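Local coordinates for foldase protein PrsA (Streptococcus pneumoniae, PDB 5TVL) that probably acts as a peptidyl-prolyl cis-trans isomerase and foldase that helps secreted proteins fold outside the cell after translocation, at residues G65-Y68 against Q69-L72; A84-R87 against T88-V92; T174-E178 against Q179-A183; T199-Q202 against A203-S206; T13-Q16 against F17-V21. One frame throughout, in Å; residues are numbered along the deposited sequence. Where two conformers were deposited one is given.

Interaction 1 (G65-Y68 against Q69-L72); sequences GENY and QRVL
Leu72 leans across one face of the Tyr68 ring, the two side chains meeting at a slant. Leu72 CD1 makes a CH-pi contact 3.9 Å from the centroid of the Tyr68 ring and 20° off its normal. The methyl is displaced toward the rim on the CE2 side, where Leu72 CD1 and Tyr68 CE2 are 3.7 Å apart. Leu72 CD2 serves the outer end of the same ring, 3.8 Å from Tyr68 CZ. Tyr68 can offer this face because its CG is swung away from the backbone N (chi1 -165°) and lies beside the carbonyl carbon, on the side of the following turn. Its hydroxyl is bonded to Glu60 of helix 50-64, which anchors the far end of the ring. All this belongs to the first turn of helix 68-74, entered by a short loop in which Gly65 leaves the preceding helix with positive phi. Val71 N bonds to Asn67 O at 2.8 Å, and Leu72 N does the same with Tyr68 O. On another side of the turn Arg70 and Asn67 meet with their flat groups steeply turned, guanidinium and amide planes 74° apart. Asn67 ND2 lies at the guanidinium edge, 3.4 Å from Arg70 NH2; both are donors, so this is packing alone. A bend at chi3 brings the Arg70 group back along the chain, with Arg70 NH2 3.5 Å from Glu66 O. Val71 CG2 adds a looser contact at 4.1 Å from Asn67 CB, and both Arg70 and Val71 pack on Ala186 of the second subunit.

Interaction 2 (A84-R87 against T88-V92); sequences AQIR and TSKLV
Ala84 O is gripped twice by Thr88, by its backbone N at 3.0 Å and by its hydroxyl, Thr88 OG1, at 2.8 Å. The two donors come in from opposite faces of the carbonyl plane, the hydroxyl tilted 30° out of it. Thr88 reaches back because OG1 sits beside its own backbone N (chi1 -53°), aimed at the carbonyl one turn earlier. The ordinary helix bonds continue beyond it: Ser89 N to Gln85 O, Lys90 N to Ile86 O and Leu91 N to Arg87 O. Along one flank Ile86 and Lys90 run side by side and point the same way. Ile86 CG2 touches the aliphatic part of the lysine, 3.9 Å from Lys90 CE. Just short of its end the lysine bends, chi4 -62°, and NZ is bonded to Thr56 OG1 of helix 50-64. On another flank Leu91 is folded against the carbonyl of Arg87, with Leu91 CG 3.3 Å from Arg87 O. Leu91 CD1 and Arg87 CG are farther apart, at 4.2 Å, a loose brush between the leucine and the base of the arginine. The rest of Arg87 is extended outward, where NE forms a salt bridge with Glu41 of helix 25-44. Within this piece of helix 79-102, then, Arg87 and Lys90 touch their neighbours with carbon and carry their charged ends to the adjoining helices, while the threonine hydroxyl donates within its own helix, to Ala84 O.

Interaction 3 (T174-E178 against Q179-A183); sequences TEVPE and QVKKA. With SO4 (sulfate ion), chain L.
The backbone turns from loop into helix at Pro177, the N-cap residue, whose carbonyl oxygen, Pro177 O, accepts from Lys181 N at 3.0 Å and more weakly from Val180 N. Glu178, in the first turn, spreads its carboxylate between two lysines. Glu178 OE2 forms a hydrogen-bonded salt bridge with Lys182 NZ at 3.0 Å, the ammonium standing roughly in line with the C-O bond. Glu178 OE1 faces Lys181 NZ at 3.6 Å, a long salt bridge in which the two side chains cross nearly at right angles. A bend at chi2 (57°) turns the Glu178 carboxylate toward the next turn, between the two lysines. Neither lysine is held by the acid alone: Lys181 NZ is hydrogen-bonded to the carbonyls of Ser171 and Ser173, and Lys182 NZ reaches O1 of a sulfate, probably from the crystallisation liquor, through a weak bond of 3.3 Å. A negative group in the first turn may also interact favourably with the helix dipole. Beneath the charges lies an apolar patch centred on Val180. Val180 CG1 meets Val176 CG1 at 3.6 Å, the side chains crossing squarely; Val180 CG2 rests on the proline ring 3.7 Å from Pro177 CG. Within the PpiC-type isomerase domain this patch packs helix 178-186 against the antiparallel sheet, Val176 on Ile167 and Phe169 of strand 166-169 and Val180 on Tyr209 and Val211 of strand 207-216. A separate polar tie runs from Gln179 NE2 to Thr197 O of edge strand 196-198.

Interaction 4 (T199-Q202 against A203-S206); sequences TGTQ and AYSS. With SO4 (sulfate ion), chain K.
Thr199-Gln202 and Ala203-Ser206 run back along each other, their end-to-end directions 153° apart, and Thr201 N donates to Tyr204 O across the gap at 3.2 Å. The pairing is sparse. Thr201 O and Tyr204 O lie 2.9 Å apart but are both acceptors, and Thr201 O finds its donor in Lys159 NZ of the second subunit. Near the turn Thr201 CG2 approaches the backbone of Tyr204, 3.6 Å from Tyr204 O, and comes obliquely to within 4.2 Å of ring atom CD2 of Tyr204. The ring itself has Ala203 CB over its centre, one residue back. Farther from the turn Ser206 CB lies 3.5 Å from Gly200 N on the opposing chain segment. Together these residues form the exposed tip of the beta hairpin that joins strand 196-198 to strand 207-216, neighbours in the antiparallel sheet of the PpiC-type isomerase domain. A sulfate, probably from the crystallisation liquor, sits at one flank. Its O3 is held by two donors of one residue, Ser205 N at 2.8 Å with a nearly straight approach (169°) and Ser205 OG at 2.7 Å. With chi1 at 59° the serine hydroxyl is brought round close to its own N-H, making both available to the same oxygen. Arg126 NH1 of the second subunit also bonds to this sulfate, which thereby bridges two chains.

Interaction 5 (T13-Q16 against F17-V21); sequences TEHQ and FYEQV
Phe17 N donates to Thr13 O at 3.0 Å and Tyr18 N to Glu14 O at 2.8 Å, with Glu19 N to His15 O following; Gln20 N to Gln16 O is weaker. The side chains lie around these turns. Phe17 holds its ring with an edge toward Glu14 O, and Tyr18 does likewise with His15 O; CG of each lies opposite the backbone N (chi1 168° and 163°). His15 and Glu19 run side by side: Glu19 CG sits over the imidazole face, 4.0 Å from the centroid of the His15 ring, though this CH-pi contact is tentative because His15 was modelled in two conformers. The Glu19 carboxylate finds a salt-bridge partner in Lys22. The next shell fixes the aromatics. Tyr18 OH is bonded to Asp262, while Phe17 packs on Leu4 of strand 3-7 and meets Phe265 of the third subunit edge to face, which makes these turns part of a subunit interface. A bond from Glu14 OE2 to His15 ND1 of that same subunit is equally tentative. A reciprocal pair caps the N-terminus of the helix. Gln16 N donates to Thr13 OG1 at 3.1 Å, and Thr13 N returns a bond of 3.0 Å to Gln16 OE1, landing in the amide plane on a lone pair. The Gln16 chain, extended beyond CG, spans the distance back to Thr13. This exchange is a capping box, with Thr13 as the N-cap where strand 10-13 gives way to helix 14-21.

Overall arrangement
Interactions 3 and 4 both belong to the PpiC-type isomerase domain, one at the start of a helix packed on the sheet and one at a hairpin tip, their centres 16 Å apart. Interactions 1 and 2 lie in the helical part, on helices consecutive in the chain; their nearest atoms are about 5 Å apart without touching. Interaction 1 is 36 Å from interaction 3, centre to centre, yet the two meet through the assembly: Ala183 of interaction 3 packs on Asn67 of the second subunit, a residue of interaction 1 in that copy. Interaction 5 is the outlier, 55 Å between centres from interaction 3, and faces the third subunit instead. Sulfates lie at interactions 1, 3 and 4.

Interaction 1 (G65-Y68 against Q69-L72)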
# COMPACT_ATOMS: atom_id res chain seq x y z
N GLY A 65 -4.20 -23.71 -11.43
CA GLY A 65 -4.35 -25.14 -11.69
C GLY A 65 -5.32 -25.35 -12.84
O GLY A 65 -5.14 -24.74 -13.90
N GLU A 66 -6.34 -26.18 -12.63
CA GLU A 66 -7.39 -26.40 -13.64
C GLU A 66 -8.45 -25.29 -13.68
O GLU A 66 -9.27 -25.24 -14.60
CB GLU A 66 -8.03 -27.79 -13.47
CG GLU A 66 -7.04 -28.92 -13.75
CD GLU A 66 -7.67 -30.31 -13.81
OE1 GLU A 66 -6.95 -31.28 -13.50
OE2 GLU A 66 -8.86 -30.43 -14.16
N ASN A 67 -8.42 -24.39 -12.69
CA ASN A 67 -9.22 -23.15 -12.73
C ASN A 67 -8.74 -22.15 -13.78
O ASN A 67 -9.49 -21.25 -14.14
CB ASN A 67 -9.19 -22.43 -11.36
CG ASN A 67 -9.97 -23.16 -10.29
OD1 ASN A 67 -9.40 -23.86 -9.45
ND2 ASN A 67 -11.29 -22.99 -10.30
N TYR A 68 -7.50 -22.28 -14.26
CA TYR A 68 -6.85 -21.20 -15.02
C TYR A 68 -7.61 -20.81 -16.29
O TYR A 68 -7.91 -19.64 -16.49
CB TYR A 68 -5.39 -21.55 -15.33
CG TYR A 68 -4.54 -20.38 -15.78
CD1 TYR A 68 -4.53 -19.17 -15.07
CD2 TYR A 68 -3.70 -20.48 -16.89
CE1 TYR A 68 -3.74 -18.11 -15.48
CE2 TYR A 68 -2.90 -19.42 -17.30
CZ TYR A 68 -2.92 -18.23 -16.59
OH TYR A 68 -2.13 -17.18 -17.00
N GLN A 69 -7.92 -21.80 -17.13
CA GLN A 69 -8.65 -21.56 -18.38
C GLN A 69 -9.98 -20.85 -18.11
O GLN A 69 -10.32 -19.87 -18.78
CB GLN A 69 -8.90 -22.88 -19.13
CG GLN A 69 -9.34 -22.73 -20.58
CD GLN A 69 -8.22 -22.32 -21.54
OE1 GLN A 69 -7.07 -22.14 -21.15
NE2 GLN A 69 -8.57 -22.18 -22.82
N ARG A 70 -10.70 -21.36 -17.11
CA ARG A 70 -11.95 -20.77 -16.63
C ARG A 70 -11.78 -19.32 -16.13
O ARG A 70 -12.61 -18.46 -16.42
CB ARG A 70 -12.53 -21.68 -15.53
CG ARG A 70 -13.95 -21.39 -15.10
CD ARG A 70 -14.60 -22.61 -14.43
NE ARG A 70 -13.72 -23.34 -13.50
CZ ARG A 70 -13.08 -24.49 -13.76
NH1 ARG A 70 -13.19 -25.11 -14.93
NH2 ARG A 70 -12.32 -25.04 -12.82
N VAL A 71 -10.69 -19.07 -15.41
CA VAL A 71 -10.36 -17.73 -14.88
C VAL A 71 -9.94 -16.72 -15.96
O VAL A 71 -10.28 -15.53 -15.87
CB VAL A 71 -9.28 -17.82 -13.76
CG1 VAL A 71 -8.75 -16.44 -13.37
CG2 VAL A 71 -9.85 -18.51 -12.53
N LEU A 72 -9.21 -17.18 -16.98
CA LEU A 72 -8.80 -16.30 -18.08
C LEU A 72 -9.99 -15.77 -18.90
O LEU A 72 -9.98 -14.61 -19.32
CB LEU A 72 -7.80 -17.00 -19.01
CG LEU A 72 -6.42 -17.34 -18.45
CD1 LEU A 72 -5.67 -18.23 -19.44
CD2 LEU A 72 -5.62 -16.09 -18.14

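Interaction 2 (A84-R87 against T88-V92)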
# COMPACT_ATOMS: atom_id res chain seq x y z
N ALA A 84 0.80 -11.80 -23.40
CA ALA A 84 1.06 -10.45 -23.92
C ALA A 84 0.80 -9.35 -22.88
O ALA A 84 1.53 -8.35 -22.84
CB ALA A 84 0.21 -10.20 -25.16
N GLN A 85 -0.24 -9.52 -22.07
CA GLN A 85 -0.56 -8.59 -20.97
C GLN A 85 0.53 -8.55 -19.89
O GLN A 85 0.89 -7.47 -19.42
CB GLN A 85 -1.90 -8.95 -20.33
CG GLN A 85 -2.42 -7.94 -19.32
CD GLN A 85 -3.84 -8.25 -18.88
OE1 GLN A 85 -4.19 -9.42 -18.67
NE2 GLN A 85 -4.66 -7.21 -18.73
N ILE A 86 1.03 -9.73 -19.51
CA ILE A 86 2.12 -9.85 -18.53
C ILE A 86 3.37 -9.13 -19.05
O ILE A 86 4.00 -8.38 -18.31
CB ILE A 86 2.46 -11.33 -18.22
CG1 ILE A 86 1.29 -12.01 -17.50
CG2 ILE A 86 3.72 -11.43 -17.36
CD1 ILE A 86 1.35 -13.53 -17.55
N ARG A 87 3.71 -9.38 -20.31
CA ARG A 87 4.81 -8.70 -21.00
C ARG A 87 4.66 -7.17 -20.95
O ARG A 87 5.62 -6.46 -20.64
CB ARG A 87 4.90 -9.19 -22.45
CG ARG A 87 6.04 -8.57 -23.24
CD ARG A 87 6.28 -9.32 -24.54
NE ARG A 87 7.42 -8.74 -25.26
CZ ARG A 87 8.71 -8.94 -24.97
NH1 ARG A 87 9.08 -9.74 -23.96
NH2 ARG A 87 9.64 -8.34 -25.71
N THR A 88 3.46 -6.67 -21.25
CA THR A 88 3.18 -5.23 -21.21
C THR A 88 3.39 -4.65 -19.80
O THR A 88 4.02 -3.60 -19.65
CB THR A 88 1.73 -4.93 -21.67
OG1 THR A 88 1.50 -5.54 -22.95
CG2 THR A 88 1.48 -3.42 -21.77
N SER A 89 2.86 -5.34 -18.80
CA SER A 89 3.04 -4.98 -17.38
C SER A 89 4.53 -4.88 -17.02
O SER A 89 4.95 -3.92 -16.36
CB SER A 89 2.35 -6.00 -16.47
OG SER A 89 2.85 -5.92 -15.14
N LYS A 90 5.30 -5.87 -17.44
CA LYS A 90 6.74 -5.88 -17.20
C LYS A 90 7.45 -4.73 -17.91
O LYS A 90 8.37 -4.15 -17.36
CB LYS A 90 7.36 -7.22 -17.59
CG LYS A 90 7.05 -8.33 -16.59
CD LYS A 90 7.86 -9.58 -16.89
CE LYS A 90 7.32 -10.79 -16.13
NZ LYS A 90 7.40 -10.63 -14.65
N LEU A 91 7.02 -4.40 -19.13
CA LEU A 91 7.58 -3.25 -19.87
C LEU A 91 7.21 -1.90 -19.25
O LEU A 91 7.98 -0.94 -19.37
CB LEU A 91 7.16 -3.29 -21.35
CG LEU A 91 7.72 -4.45 -22.19
CD1 LEU A 91 7.08 -4.48 -23.57
CD2 LEU A 91 9.23 -4.38 -22.29
N VAL A 92 6.05 -1.81 -18.61
CA VAL A 92 5.64 -0.59 -17.90
C VAL A 92 6.48 -0.40 -16.63
O VAL A 92 7.10 0.66 -16.46
CB VAL A 92 4.12 -0.61 -17.58
CG1 VAL A 92 3.73 0.52 -16.62
CG2 VAL A 92 3.31 -0.51 -18.86

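Interaction 3 (T174-E178 against Q179-A183)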
# COMPACT_ATOMS: atom_id res chain seq x y z
N THR A 174 9.48 -5.49 5.17
CA THR A 174 8.04 -5.80 5.15
C THR A 174 7.74 -7.20 5.71
O THR A 174 6.57 -7.56 5.85
CB THR A 174 7.48 -5.70 3.72
OG1 THR A 174 8.23 -6.55 2.84
CG2 THR A 174 7.56 -4.27 3.21
N GLU A 175 8.78 -7.97 6.03
CA GLU A 175 8.63 -9.30 6.63
C GLU A 175 8.20 -9.25 8.11
O GLU A 175 7.68 -10.24 8.63
CB GLU A 175 9.94 -10.10 6.50
CG GLU A 175 10.36 -10.39 5.06
CD GLU A 175 11.85 -10.64 4.88
OE1 GLU A 175 12.67 -9.81 5.35
OE2 GLU A 175 12.22 -11.65 4.26
N VAL A 176 8.42 -8.11 8.78
CA VAL A 176 8.07 -7.91 10.19
C VAL A 176 7.06 -6.76 10.30
O VAL A 176 7.19 -5.77 9.56
CB VAL A 176 9.33 -7.58 11.03
CG1 VAL A 176 9.03 -7.62 12.52
CG2 VAL A 176 10.48 -8.53 10.69
N PRO A 177 6.06 -6.85 11.21
CA PRO A 177 5.10 -5.74 11.33
C PRO A 177 5.71 -4.43 11.87
O PRO A 177 6.71 -4.47 12.59
CB PRO A 177 4.04 -6.28 12.31
CG PRO A 177 4.28 -7.74 12.42
CD PRO A 177 5.73 -7.96 12.12
N GLU A 178 5.09 -3.31 11.51
CA GLU A 178 5.61 -1.97 11.85
C GLU A 178 5.80 -1.77 13.35
O GLU A 178 6.86 -1.32 13.79
CB GLU A 178 4.68 -0.89 11.29
CG GLU A 178 5.08 0.56 11.57
CD GLU A 178 6.48 0.91 11.08
OE1 GLU A 178 6.95 0.31 10.09
OE2 GLU A 178 7.10 1.81 11.68
N GLN A 179 4.78 -2.12 14.13
CA GLN A 179 4.83 -2.02 15.59
C GLN A 179 5.82 -2.98 16.27
O GLN A 179 6.27 -2.72 17.39
CB GLN A 179 3.43 -2.17 16.22
CG GLN A 179 2.70 -3.48 15.94
CD GLN A 179 1.71 -3.37 14.80
OE1 GLN A 179 2.06 -2.90 13.72
NE2 GLN A 179 0.47 -3.80 15.02
N VAL A 180 6.13 -4.10 15.61
CA VAL A 180 7.17 -5.02 16.10
C VAL A 180 8.56 -4.44 15.85
O VAL A 180 9.45 -4.57 16.71
CB VAL A 180 7.05 -6.43 15.46
CG1 VAL A 180 8.15 -7.36 15.96
CG2 VAL A 180 5.68 -7.04 15.75
N LYS A 181 8.75 -3.82 14.69
CA LYS A 181 10.02 -3.16 14.34
C LYS A 181 10.31 -1.97 15.25
O LYS A 181 11.41 -1.87 15.81
CB LYS A 181 10.01 -2.69 12.88
CG LYS A 181 10.02 -3.82 11.86
CD LYS A 181 10.24 -3.31 10.44
CE LYS A 181 9.12 -2.39 10.00
NZ LYS A 181 9.09 -2.19 8.53
N LYS A 182 9.33 -1.08 15.39
CA LYS A 182 9.50 0.12 16.22
C LYS A 182 9.76 -0.23 17.68
O LYS A 182 10.58 0.41 18.34
CB LYS A 182 8.30 1.06 16.10
CG LYS A 182 8.20 1.78 14.76
CD LYS A 182 9.20 2.93 14.67
CE LYS A 182 9.12 3.65 13.33
NZ LYS A 182 7.81 4.31 13.09
N ALA A 183 9.06 -1.26 18.18
CA ALA A 183 9.29 -1.77 19.54
C ALA A 183 10.70 -2.32 19.73
O ALA A 183 11.31 -2.10 20.78
CB ALA A 183 8.26 -2.83 19.90
S SO4 L . 5.60 6.44 16.68
O1 SO4 L . 5.88 5.85 15.35
O2 SO4 L . 4.52 5.68 17.34
O3 SO4 L . 6.83 6.38 17.51
O4 SO4 L . 5.20 7.85 16.51

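Interaction 4 (T199-Q202 against A203-S206)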
# COMPACT_ATOMS: atom_id res chain seq x y z
N THR A 199 -3.56 -5.98 15.59
CA THR A 199 -4.99 -6.03 15.93
C THR A 199 -5.83 -6.86 14.95
O THR A 199 -5.42 -7.13 13.82
CB THR A 199 -5.58 -4.61 16.08
OG1 THR A 199 -6.81 -4.67 16.80
CG2 THR A 199 -5.80 -3.94 14.71
N GLY A 200 -7.03 -7.25 15.40
CA GLY A 200 -7.93 -8.10 14.61
C GLY A 200 -8.58 -7.37 13.45
O GLY A 200 -9.48 -6.55 13.66
N THR A 201 -8.14 -7.68 12.23
CA THR A 201 -8.68 -7.10 10.99
C THR A 201 -9.34 -8.19 10.13
O THR A 201 -9.44 -9.34 10.56
CB THR A 201 -7.59 -6.32 10.20
OG1 THR A 201 -8.20 -5.60 9.12
CG2 THR A 201 -6.51 -7.23 9.63
N GLN A 202 -9.82 -7.82 8.94
CA GLN A 202 -10.52 -8.77 8.05
C GLN A 202 -9.62 -9.88 7.48
O GLN A 202 -10.02 -11.04 7.43
CB GLN A 202 -11.22 -8.04 6.89
CG GLN A 202 -12.68 -7.68 7.17
CD GLN A 202 -13.46 -7.42 5.89
OE1 GLN A 202 -14.34 -8.20 5.53
NE2 GLN A 202 -13.13 -6.33 5.20
N ALA A 203 -8.41 -9.50 7.05
CA ALA A 203 -7.46 -10.45 6.44
C ALA A 203 -6.83 -11.42 7.44
O ALA A 203 -6.86 -12.63 7.24
CB ALA A 203 -6.37 -9.69 5.70
N TYR A 204 -6.27 -10.86 8.51
CA TYR A 204 -5.56 -11.64 9.53
C TYR A 204 -6.28 -11.52 10.87
O TYR A 204 -6.84 -10.47 11.19
CB TYR A 204 -4.11 -11.14 9.68
CG TYR A 204 -3.45 -10.76 8.37
CD1 TYR A 204 -2.97 -11.75 7.50
CD2 TYR A 204 -3.30 -9.42 8.00
CE1 TYR A 204 -2.37 -11.41 6.29
CE2 TYR A 204 -2.70 -9.07 6.79
CZ TYR A 204 -2.24 -10.07 5.94
OH TYR A 204 -1.64 -9.72 4.75
N SER A 205 -6.26 -12.59 11.65
CA SER A 205 -6.73 -12.55 13.04
C SER A 205 -5.65 -11.91 13.91
O SER A 205 -4.49 -11.81 13.50
CB SER A 205 -7.08 -13.96 13.53
OG SER A 205 -5.95 -14.82 13.47
N SER A 206 -6.03 -11.48 15.11
CA SER A 206 -5.13 -10.71 15.97
C SER A 206 -3.97 -11.55 16.49
O SER A 206 -4.17 -12.64 17.03
CB SER A 206 -5.89 -10.07 17.14
OG SER A 206 -6.41 -11.05 18.02
S SO4 K . -5.89 -15.99 10.14
O1 SO4 K . -5.37 -16.02 8.76
O2 SO4 K . -7.32 -15.60 10.12
O3 SO4 K . -5.11 -15.00 10.92
O4 SO4 K . -5.75 -17.32 10.77

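Interaction 5 (T13-Q16 against F17-V21)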
# COMPACT_ATOMS: atom_id res chain seq x y z
N THR A 13 -23.07 -8.05 -39.09
CA THR A 13 -21.70 -7.99 -39.58
C THR A 13 -20.75 -7.53 -38.47
O THR A 13 -21.17 -6.97 -37.46
CB THR A 13 -21.55 -7.04 -40.79
OG1 THR A 13 -21.72 -5.68 -40.37
CG2 THR A 13 -22.57 -7.37 -41.87
N GLU A 14 -19.46 -7.79 -38.69
CA GLU A 14 -18.38 -7.35 -37.79
C GLU A 14 -18.33 -5.82 -37.62
O GLU A 14 -18.07 -5.34 -36.51
CB GLU A 14 -17.04 -7.86 -38.33
CG GLU A 14 -15.85 -7.66 -37.41
CD GLU A 14 -14.53 -7.95 -38.11
OE1 GLU A 14 -14.37 -9.07 -38.64
OE2 GLU A 14 -13.66 -7.05 -38.14
N HIS A 15 -18.57 -5.08 -38.70
CA HIS A 15 -18.60 -3.62 -38.66
C HIS A 15 -19.79 -3.09 -37.85
O HIS A 15 -19.64 -2.14 -37.09
CB HIS A 15 -18.64 -3.04 -40.07
CG HIS A 15 -18.66 -1.54 -40.11
ND1 HIS A 15 -19.83 -0.82 -40.16
CD2 HIS A 15 -17.66 -0.63 -40.09
CE1 HIS A 15 -19.55 0.48 -40.18
NE2 HIS A 15 -18.24 0.61 -40.14
N GLN A 16 -20.95 -3.72 -38.03
CA GLN A 16 -22.15 -3.39 -37.24
C GLN A 16 -21.98 -3.68 -35.74
O GLN A 16 -22.42 -2.90 -34.90
CB GLN A 16 -23.36 -4.17 -37.75
CG GLN A 16 -23.91 -3.67 -39.08
CD GLN A 16 -25.00 -4.57 -39.63
OE1 GLN A 16 -24.93 -5.79 -39.53
NE2 GLN A 16 -26.03 -3.96 -40.21
N PHE A 17 -21.35 -4.81 -35.42
CA PHE A 17 -20.99 -5.14 -34.04
C PHE A 17 -19.96 -4.16 -33.47
O PHE A 17 -20.11 -3.70 -32.33
CB PHE A 17 -20.46 -6.57 -33.92
CG PHE A 17 -19.81 -6.85 -32.59
CD1 PHE A 17 -20.57 -6.85 -31.43
CD2 PHE A 17 -18.45 -7.10 -32.50
CE1 PHE A 17 -19.98 -7.10 -30.20
CE2 PHE A 17 -17.85 -7.36 -31.27
CZ PHE A 17 -18.62 -7.36 -30.12
N TYR A 18 -18.93 -3.85 -34.25
CA TYR A 18 -17.97 -2.81 -33.86
C TYR A 18 -18.67 -1.49 -33.55
O TYR A 18 -18.44 -0.89 -32.50
CB TYR A 18 -16.88 -2.58 -34.93
CG TYR A 18 -16.18 -1.25 -34.70
CD1 TYR A 18 -15.37 -1.06 -33.57
CD2 TYR A 18 -16.38 -0.17 -35.56
CE1 TYR A 18 -14.75 0.16 -33.34
CE2 TYR A 18 -15.76 1.05 -35.33
CZ TYR A 18 -14.95 1.21 -34.22
OH TYR A 18 -14.34 2.42 -33.99
N GLU A 19 -19.53 -1.04 -34.46
CA GLU A 19 -20.23 0.25 -34.30
C GLU A 19 -21.09 0.35 -33.03
O GLU A 19 -21.36 1.45 -32.58
CB GLU A 19 -21.06 0.59 -35.54
CG GLU A 19 -20.24 1.10 -36.72
CD GLU A 19 -19.53 2.42 -36.46
OE1 GLU A 19 -19.98 3.19 -35.58
OE2 GLU A 19 -18.51 2.69 -37.13
N GLN A 20 -21.51 -0.80 -32.47
CA GLN A 20 -22.19 -0.85 -31.17
C GLN A 20 -21.22 -1.08 -30.01
O GLN A 20 -21.32 -0.39 -28.99
CB GLN A 20 -23.25 -1.95 -31.17
CG GLN A 20 -24.38 -1.73 -32.17
CD GLN A 20 -25.22 -0.51 -31.85
OE1 GLN A 20 -25.67 -0.33 -30.72
NE2 GLN A 20 -25.44 0.34 -32.85
N VAL A 21 -20.31 -2.04 -30.15
CA VAL A 21 -19.37 -2.40 -29.06
C VAL A 21 -18.39 -1.29 -28.67
O VAL A 21 -17.92 -1.26 -27.53
CB VAL A 21 -18.58 -3.71 -29.37
CG1 VAL A 21 -17.35 -3.44 -30.23
CG2 VAL A 21 -18.16 -4.41 -28.09